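Local atomic coordinates of putative xanthine dehydrogenase YAGS fad-binding subunit (Escherichia coli, PDB entry 5G5G), a protein that probably oxidises aldehydes in the periplasm, as the subunit of a three-chain molybdenum enzyme that holds the pterin cytosine dinucleotide and the molybdenum centre. Residues 375-380 with 412-417; 296-301 with 381-386; 398-403 with 673-678. All blocks are in the same frame, centred on the assembly; numbering follows the deposited sequence. Where two conformers were deposited one is given.

Interaction 1: residues 375-380 with 412-417; sequences DPVEFR and FGWKQR
Asp375 and Trp414 meet through the indole nitrogen: Trp414 NE1 donates to Asp375 OD2 over 2.8 Å, using the syn lone pair of that oxygen. The oxygen lies close to the ring plane, while the carboxylate stands at 79° to the indole. Val377 covers one face, its CG2 making a CH-pi contact 3.9 Å from the centroid of the Trp414 five-membered ring, and Pro376 CG abuts the edge 3.8 Å from Trp414 CZ2. Over the opposite face runs Arg417 CD, and a bend at chi3 (78°) brings the guanidinium back toward Pro376. Asp375 OD2 and Arg417 NH2, 3.9 Å apart, form a long salt bridge with no N-H aimed at the oxygen; a water accepting from NH2 and donating to OD2 spans the pair. Asp375 is the N-cap of helix 376-382, its other oxygen, OD1, accepting from Glu378 N at 3.1 Å on the anti lone pair and weakly from Val377 N. A leucine in place of Trp414 would probably leave Asp375 OD2 without its indole donor and open a gap between Val377 and Arg417. Farther out, Val435 of strand 429-441 touches Pro376 and Trp414, and from helix 401-412 Leu405 backs Val377 and Ala409 the indole.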
# COMPACT_ATOMS: atom_id res chain seq x y z
N ASP C 375 7.78 -35.59 2.24
CA ASP C 375 8.27 -34.21 2.33
C ASP C 375 7.65 -33.37 1.21
O ASP C 375 7.60 -33.78 0.07
CB ASP C 375 9.81 -34.19 2.24
CG ASP C 375 10.37 -32.80 2.13
OD1 ASP C 375 10.47 -32.33 0.99
OD2 ASP C 375 10.68 -32.19 3.17
N PRO C 376 7.19 -32.15 1.54
CA PRO C 376 6.44 -31.39 0.54
C PRO C 376 7.26 -30.92 -0.67
O PRO C 376 6.70 -30.69 -1.75
CB PRO C 376 5.88 -30.17 1.33
CG PRO C 376 6.66 -30.15 2.56
CD PRO C 376 7.16 -31.53 2.85
N VAL C 377 8.57 -30.79 -0.51
CA VAL C 377 9.44 -30.49 -1.67
C VAL C 377 9.51 -31.72 -2.54
O VAL C 377 9.26 -31.64 -3.72
CB VAL C 377 10.85 -30.04 -1.26
CG1 VAL C 377 11.77 -29.95 -2.47
CG2 VAL C 377 10.81 -28.74 -0.47
N GLU C 378 9.83 -32.87 -1.95
CA GLU C 378 9.89 -34.12 -2.71
C GLU C 378 8.56 -34.47 -3.38
O GLU C 378 8.55 -35.03 -4.48
CB GLU C 378 10.31 -35.29 -1.81
CG GLU C 378 11.79 -35.23 -1.40
CD GLU C 378 12.78 -35.23 -2.59
OE1 GLU C 378 12.52 -35.78 -3.70
OE2 GLU C 378 13.85 -34.64 -2.42
N PHE C 379 7.45 -34.13 -2.71
CA PHE C 379 6.14 -34.41 -3.26
C PHE C 379 5.90 -33.67 -4.56
O PHE C 379 5.35 -34.22 -5.47
CB PHE C 379 5.03 -34.05 -2.24
CG PHE C 379 3.66 -34.47 -2.67
CD1 PHE C 379 3.27 -35.80 -2.57
CD2 PHE C 379 2.76 -33.54 -3.15
CE1 PHE C 379 2.01 -36.21 -2.96
CE2 PHE C 379 1.47 -33.94 -3.49
CZ PHE C 379 1.09 -35.26 -3.41
N ARG C 380 6.28 -32.40 -4.62
CA ARG C 380 6.18 -31.59 -5.85
C ARG C 380 7.12 -32.10 -6.91
O ARG C 380 6.74 -32.20 -8.07
CB ARG C 380 6.41 -30.12 -5.55
CG ARG C 380 5.33 -29.50 -4.69
CD ARG C 380 5.64 -28.02 -4.44
NE ARG C 380 4.51 -27.35 -3.78
CZ ARG C 380 4.23 -27.47 -2.48
NH1 ARG C 380 5.00 -28.18 -1.67
NH2 ARG C 380 3.18 -26.81 -1.96
N PHE C 412 18.21 -22.63 1.67
CA PHE C 412 17.40 -22.28 2.85
C PHE C 412 17.68 -23.10 4.06
O PHE C 412 17.35 -22.69 5.13
CB PHE C 412 15.93 -22.45 2.48
CG PHE C 412 14.94 -21.95 3.50
CD1 PHE C 412 14.64 -20.62 3.61
CD2 PHE C 412 14.23 -22.88 4.28
CE1 PHE C 412 13.64 -20.19 4.52
CE2 PHE C 412 13.21 -22.47 5.14
CZ PHE C 412 12.92 -21.11 5.26
N GLY C 413 18.23 -24.30 3.85
CA GLY C 413 18.43 -25.25 4.92
C GLY C 413 17.13 -25.94 5.27
O GLY C 413 16.83 -26.16 6.46
N TRP C 414 16.40 -26.36 4.23
CA TRP C 414 15.11 -27.01 4.41
C TRP C 414 15.18 -28.28 5.25
O TRP C 414 14.27 -28.58 6.02
CB TRP C 414 14.50 -27.33 3.04
CG TRP C 414 13.22 -27.99 3.11
CD1 TRP C 414 12.97 -29.29 2.83
CD2 TRP C 414 11.98 -27.41 3.49
NE1 TRP C 414 11.62 -29.55 2.97
CE2 TRP C 414 10.99 -28.42 3.40
CE3 TRP C 414 11.58 -26.12 3.88
CZ2 TRP C 414 9.64 -28.17 3.71
CZ3 TRP C 414 10.23 -25.89 4.17
CH2 TRP C 414 9.30 -26.89 4.08
N LYS C 415 16.26 -29.04 5.10
CA LYS C 415 16.37 -30.25 5.89
C LYS C 415 16.44 -30.03 7.40
O LYS C 415 16.23 -30.96 8.17
CB LYS C 415 17.48 -31.16 5.35
CG LYS C 415 17.09 -31.70 3.96
CD LYS C 415 17.71 -33.03 3.61
CE LYS C 415 17.24 -33.52 2.26
NZ LYS C 415 18.10 -32.95 1.17
N GLN C 416 16.67 -28.82 7.84
CA GLN C 416 16.72 -28.53 9.26
C GLN C 416 15.29 -28.26 9.87
O GLN C 416 15.15 -28.14 11.08
CB GLN C 416 17.82 -27.44 9.50
CG GLN C 416 19.29 -28.02 9.48
CD GLN C 416 19.86 -28.56 8.11
OE1 GLN C 416 20.20 -27.78 7.19
NE2 GLN C 416 20.02 -29.90 8.00
N ARG C 417 14.25 -28.22 9.02
CA ARG C 417 12.85 -28.16 9.45
C ARG C 417 12.48 -29.41 10.29
O ARG C 417 12.84 -30.54 9.94
CB ARG C 417 11.91 -28.13 8.24
CG ARG C 417 10.42 -28.06 8.58
CD ARG C 417 9.55 -28.21 7.33
NE ARG C 417 9.51 -29.63 6.98
CZ ARG C 417 8.43 -30.37 6.70
NH1 ARG C 417 7.22 -29.89 6.61
NH2 ARG C 417 8.62 -31.65 6.43
O HOH W 1 11.10 -33.06 5.68

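Interaction 2: residues 296-301 with 381-386; sequences SGKITA and ILNDTQ
Asn383, following helix 376-382, presents its side-chain amide to the turn that leads into strand 299-310 at Ile299, bonding Gly297 O and Ile299 N with its two ends. Asn383 ND2 donates to Gly297 O over 3.0 Å, almost straight at 177° and nearly in the amide plane. In return, Asn383 OD1 accepts from Ile299 N at 2.8 Å, with the donor tilted 25° from the carbonyl plane. Both amide atoms have further partners: ND2 also bonds Phe379 O one helical turn back, and OD1 accepts from a water that donates to Ile299 O as well. These bonds hold the buried amide in one rotation, while Ile299 packs against it at about a right angle, its CD1 3.7 Å from Asn383 CG. The turn closes a beta hairpin between strands 285-293 and 299-310, and just beyond it Thr300 and Ala301 both face Gly292 in a classic beta bulge. Asp294 OD1 braces the turn from within, bonded to Ser296 OG and Lys298 N. Gly297 has positive phi, and a side chain here would also run into Leu382, whose CD2 lies 3.5 Å from Gly297 C and 3.3 Å from Ser296 O. Lys298, bent at chi2 (-81°) and again at chi4, crosses over Leu382, bringing Lys298 CE to 3.0 Å from Leu382 O.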
# COMPACT_ATOMS: atom_id res chain seq x y z
N SER C 296 2.26 -44.57 -4.07
CA SER C 296 3.61 -43.96 -4.22
C SER C 296 3.66 -42.43 -4.12
O SER C 296 4.73 -41.84 -4.10
CB SER C 296 4.23 -44.47 -5.55
OG SER C 296 3.54 -43.93 -6.70
N GLY C 297 2.52 -41.78 -3.98
CA GLY C 297 2.46 -40.34 -3.88
C GLY C 297 2.31 -39.62 -5.20
O GLY C 297 2.30 -38.38 -5.22
N LYS C 298 2.10 -40.36 -6.28
CA LYS C 298 1.78 -39.78 -7.58
C LYS C 298 0.32 -39.35 -7.60
O LYS C 298 -0.59 -40.17 -7.41
CB LYS C 298 1.99 -40.78 -8.74
CG LYS C 298 3.48 -41.04 -9.05
CD LYS C 298 4.02 -39.90 -9.92
CE LYS C 298 5.51 -39.96 -10.18
NZ LYS C 298 5.91 -41.26 -10.77
N ILE C 299 0.10 -38.07 -7.86
CA ILE C 299 -1.26 -37.55 -8.01
C ILE C 299 -1.89 -38.25 -9.19
O ILE C 299 -1.27 -38.37 -10.25
CB ILE C 299 -1.23 -36.03 -8.23
CG1 ILE C 299 -0.74 -35.35 -6.95
CG2 ILE C 299 -2.61 -35.49 -8.64
CD1 ILE C 299 -0.43 -33.88 -7.12
N THR C 300 -3.12 -38.72 -9.00
CA THR C 300 -3.92 -39.36 -10.01
C THR C 300 -5.22 -38.61 -10.34
O THR C 300 -5.84 -38.90 -11.37
CB THR C 300 -4.32 -40.76 -9.57
OG1 THR C 300 -4.99 -40.68 -8.31
CG2 THR C 300 -3.05 -41.63 -9.44
N ALA C 301 -5.63 -37.69 -9.46
CA ALA C 301 -6.92 -37.05 -9.59
C ALA C 301 -6.84 -35.65 -9.04
O ALA C 301 -6.40 -35.46 -7.91
CB ALA C 301 -7.97 -37.87 -8.84
N ILE C 381 8.33 -32.53 -6.54
CA ILE C 381 9.27 -33.04 -7.52
C ILE C 381 8.70 -34.31 -8.15
O ILE C 381 8.75 -34.47 -9.38
CB ILE C 381 10.67 -33.25 -6.89
CG1 ILE C 381 11.29 -31.87 -6.58
CG2 ILE C 381 11.61 -34.02 -7.84
CD1 ILE C 381 12.51 -31.94 -5.66
N LEU C 382 8.20 -35.24 -7.31
CA LEU C 382 7.59 -36.46 -7.79
C LEU C 382 6.48 -36.23 -8.81
O LEU C 382 6.26 -37.09 -9.65
CB LEU C 382 7.00 -37.20 -6.61
CG LEU C 382 6.53 -38.60 -6.72
CD1 LEU C 382 7.79 -39.49 -6.82
CD2 LEU C 382 5.69 -38.98 -5.50
N ASN C 383 5.73 -35.12 -8.64
CA ASN C 383 4.56 -34.78 -9.46
C ASN C 383 4.82 -33.69 -10.52
O ASN C 383 3.90 -33.02 -11.02
CB ASN C 383 3.41 -34.39 -8.49
CG ASN C 383 2.82 -35.60 -7.84
OD1 ASN C 383 2.28 -36.45 -8.55
ND2 ASN C 383 3.04 -35.78 -6.54
N ASP C 384 6.10 -33.48 -10.86
CA ASP C 384 6.46 -32.54 -11.94
C ASP C 384 5.88 -33.09 -13.24
O ASP C 384 5.76 -34.30 -13.40
CB ASP C 384 7.99 -32.51 -12.07
CG ASP C 384 8.47 -31.46 -13.11
OD1 ASP C 384 8.21 -30.29 -12.85
OD2 ASP C 384 9.09 -31.86 -14.15
N THR C 385 5.48 -32.20 -14.13
CA THR C 385 5.10 -32.55 -15.48
C THR C 385 5.87 -31.62 -16.43
O THR C 385 5.85 -30.42 -16.28
CB THR C 385 3.57 -32.48 -15.72
OG1 THR C 385 3.28 -32.79 -17.11
CG2 THR C 385 2.97 -31.17 -15.38
N GLN C 386 6.55 -32.23 -17.40
CA GLN C 386 7.28 -31.52 -18.44
C GLN C 386 6.44 -31.29 -19.73
O GLN C 386 6.94 -30.73 -20.72
CB GLN C 386 8.57 -32.30 -18.76
CG GLN C 386 9.59 -32.26 -17.64
CD GLN C 386 10.25 -30.89 -17.50
OE1 GLN C 386 10.72 -30.33 -18.50
NE2 GLN C 386 10.24 -30.34 -16.30
O HOH W 2 1.31 -37.59 -10.91

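Interaction 3: residues 398-403 with 673-678; sequences RRQLIE and IFLDDT
Arg398 runs its side chain along Asp677 and Thr678. Beyond CB, Arg398 CG takes the position between the backbone N and carbonyl carbon (chi1 66°), which sets it 3.7 Å from Asp677 OD1. Arg398 CD passes 3.4 Å from Thr678 O, and after a bend at chi3 its NE comes to 3.3 Å from Asp677 OD1. That oxygen lies over the guanidinium face, so this salt bridge rests on charge with no N-H directed at it. At the tip Arg398 NH1 donates to Thr678 O over 2.8 Å, in the guanidinium plane. Gln400, two residues on, reaches the same carboxylate: its NE2 gives a bond of 2.8 Å to Asp677 OD1, bent to 133° and received on the anti side, and a longer one to Asp676 O. Amide and carboxylate lie almost parallel, 12° apart. Asp677 OD2 is held by Gly614 N, and the side chain stands about 8 Å from the bound pterin cytosine dinucleotide. Glu403 CB rests 3.8 Å from Leu675 CD1. The contact seats the N-terminal end of helix 401-412, with Gln400 as its N-cap residue, on the chain leaving strand 669-674; Leu675 also touches Cys404 and Thr407 of that helix and Val610 of the adjacent strand 602-612.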
# COMPACT_ATOMS: atom_id res chain seq x y z
N ARG C 398 10.55 -24.65 -21.62
CA ARG C 398 11.42 -25.19 -20.62
C ARG C 398 10.88 -25.01 -19.23
O ARG C 398 10.17 -24.05 -18.92
CB ARG C 398 12.82 -24.65 -20.68
CG ARG C 398 13.04 -23.23 -20.38
CD ARG C 398 14.54 -22.92 -20.61
NE ARG C 398 15.41 -23.70 -19.67
CZ ARG C 398 16.74 -23.59 -19.55
NH1 ARG C 398 17.41 -22.68 -20.25
NH2 ARG C 398 17.39 -24.34 -18.66
N ARG C 399 11.23 -25.95 -18.38
CA ARG C 399 10.58 -25.97 -17.08
C ARG C 399 11.57 -26.51 -16.08
O ARG C 399 11.93 -27.68 -16.17
CB ARG C 399 9.31 -26.83 -17.10
CG ARG C 399 8.75 -27.08 -15.72
CD ARG C 399 7.39 -27.73 -15.80
NE ARG C 399 7.03 -28.32 -14.51
CZ ARG C 399 5.79 -28.43 -14.04
NH1 ARG C 399 4.76 -27.94 -14.69
NH2 ARG C 399 5.62 -29.06 -12.86
N GLN C 400 11.91 -25.64 -15.13
CA GLN C 400 12.89 -25.91 -14.10
C GLN C 400 12.31 -25.77 -12.69
O GLN C 400 13.04 -25.34 -11.78
CB GLN C 400 14.06 -24.92 -14.23
CG GLN C 400 14.71 -25.01 -15.56
CD GLN C 400 16.10 -24.43 -15.52
OE1 GLN C 400 17.07 -25.20 -15.44
NE2 GLN C 400 16.22 -23.10 -15.57
N LEU C 401 11.04 -26.15 -12.50
CA LEU C 401 10.48 -26.08 -11.19
C LEU C 401 11.26 -26.95 -10.20
O LEU C 401 11.54 -26.51 -9.07
CB LEU C 401 9.02 -26.50 -11.18
CG LEU C 401 8.36 -26.53 -9.79
CD1 LEU C 401 8.30 -25.13 -9.17
CD2 LEU C 401 6.96 -27.11 -9.91
N ILE C 402 11.57 -28.19 -10.61
CA ILE C 402 12.37 -29.09 -9.77
C ILE C 402 13.62 -28.40 -9.26
O ILE C 402 13.92 -28.38 -8.04
CB ILE C 402 12.71 -30.37 -10.53
CG1 ILE C 402 11.45 -31.22 -10.82
CG2 ILE C 402 13.74 -31.18 -9.78
CD1 ILE C 402 11.68 -32.50 -11.62
N GLU C 403 14.34 -27.79 -10.20
CA GLU C 403 15.58 -27.08 -9.86
C GLU C 403 15.39 -25.85 -8.97
O GLU C 403 16.25 -25.59 -8.08
CB GLU C 403 16.33 -26.75 -11.14
CG GLU C 403 16.86 -27.99 -11.83
CD GLU C 403 15.87 -28.70 -12.80
OE1 GLU C 403 14.69 -28.28 -13.01
OE2 GLU C 403 16.30 -29.79 -13.30
N ILE C 673 17.17 -15.86 -5.80
CA ILE C 673 18.16 -16.50 -6.72
C ILE C 673 17.43 -16.67 -8.04
O ILE C 673 16.32 -17.21 -8.05
CB ILE C 673 18.60 -17.87 -6.21
CG1 ILE C 673 19.42 -17.72 -4.90
CG2 ILE C 673 19.43 -18.62 -7.26
CD1 ILE C 673 19.73 -19.02 -4.22
N PHE C 674 18.07 -16.24 -9.12
CA PHE C 674 17.56 -16.48 -10.46
C PHE C 674 18.33 -17.59 -11.10
O PHE C 674 19.54 -17.48 -11.25
CB PHE C 674 17.63 -15.25 -11.33
CG PHE C 674 16.75 -14.13 -10.84
CD1 PHE C 674 15.36 -14.24 -10.98
CD2 PHE C 674 17.30 -13.00 -10.30
CE1 PHE C 674 14.51 -13.21 -10.54
CE2 PHE C 674 16.46 -11.98 -9.85
CZ PHE C 674 15.08 -12.11 -9.95
N LEU C 675 17.65 -18.66 -11.47
CA LEU C 675 18.28 -19.67 -12.30
C LEU C 675 18.47 -19.11 -13.70
O LEU C 675 17.67 -18.28 -14.17
CB LEU C 675 17.38 -20.93 -12.38
CG LEU C 675 17.16 -21.63 -11.03
CD1 LEU C 675 16.44 -22.97 -11.22
CD2 LEU C 675 18.43 -21.88 -10.28
N ASP C 676 19.54 -19.51 -14.37
CA ASP C 676 19.75 -19.21 -15.81
C ASP C 676 18.63 -20.02 -16.49
O ASP C 676 18.68 -21.25 -16.45
CB ASP C 676 21.12 -19.74 -16.39
CG ASP C 676 22.36 -18.77 -16.24
OD1 ASP C 676 22.20 -17.66 -15.70
OD2 ASP C 676 23.54 -19.16 -16.67
N ASP C 677 17.66 -19.40 -17.08
CA ASP C 677 16.56 -20.11 -17.64
C ASP C 677 16.35 -19.64 -19.08
O ASP C 677 15.26 -19.69 -19.60
CB ASP C 677 15.38 -19.82 -16.74
CG ASP C 677 14.18 -20.60 -17.08
OD1 ASP C 677 14.30 -21.87 -17.17
OD2 ASP C 677 13.07 -19.96 -17.20
N THR C 678 17.44 -19.26 -19.73
CA THR C 678 17.45 -18.69 -21.10
C THR C 678 16.54 -19.51 -22.01
O THR C 678 16.74 -20.75 -22.14
CB THR C 678 18.89 -18.73 -21.66
OG1 THR C 678 19.71 -17.96 -20.77
CG2 THR C 678 19.00 -18.15 -23.02
O HOH W 3 11.79 -22.94 -16.21

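Overall arrangement
Three contacts whose centres lie 16 to 19 Å apart lie along two successive helices, 376-382 and 401-412, on one side of the chain. Interactions 1 and 2 share helix 376-382, its start in one and its last turn in the other, and touch where Phe379 packs on Gly297 and Ile299. Interactions 2 and 3 join through a salt bridge, Asp384 OD1 to Arg399 NE at 2.8 Å. Along the chain interaction 1 alternates its segments with both others, whereas 2 closes before 3 opens. The sheet with strand 299-310 and the one with strands 429-441 and 669-674 are thereby tied to the same helical connection, illustrating how segments far apart in sequence are joined across the two cofactor-binding regions.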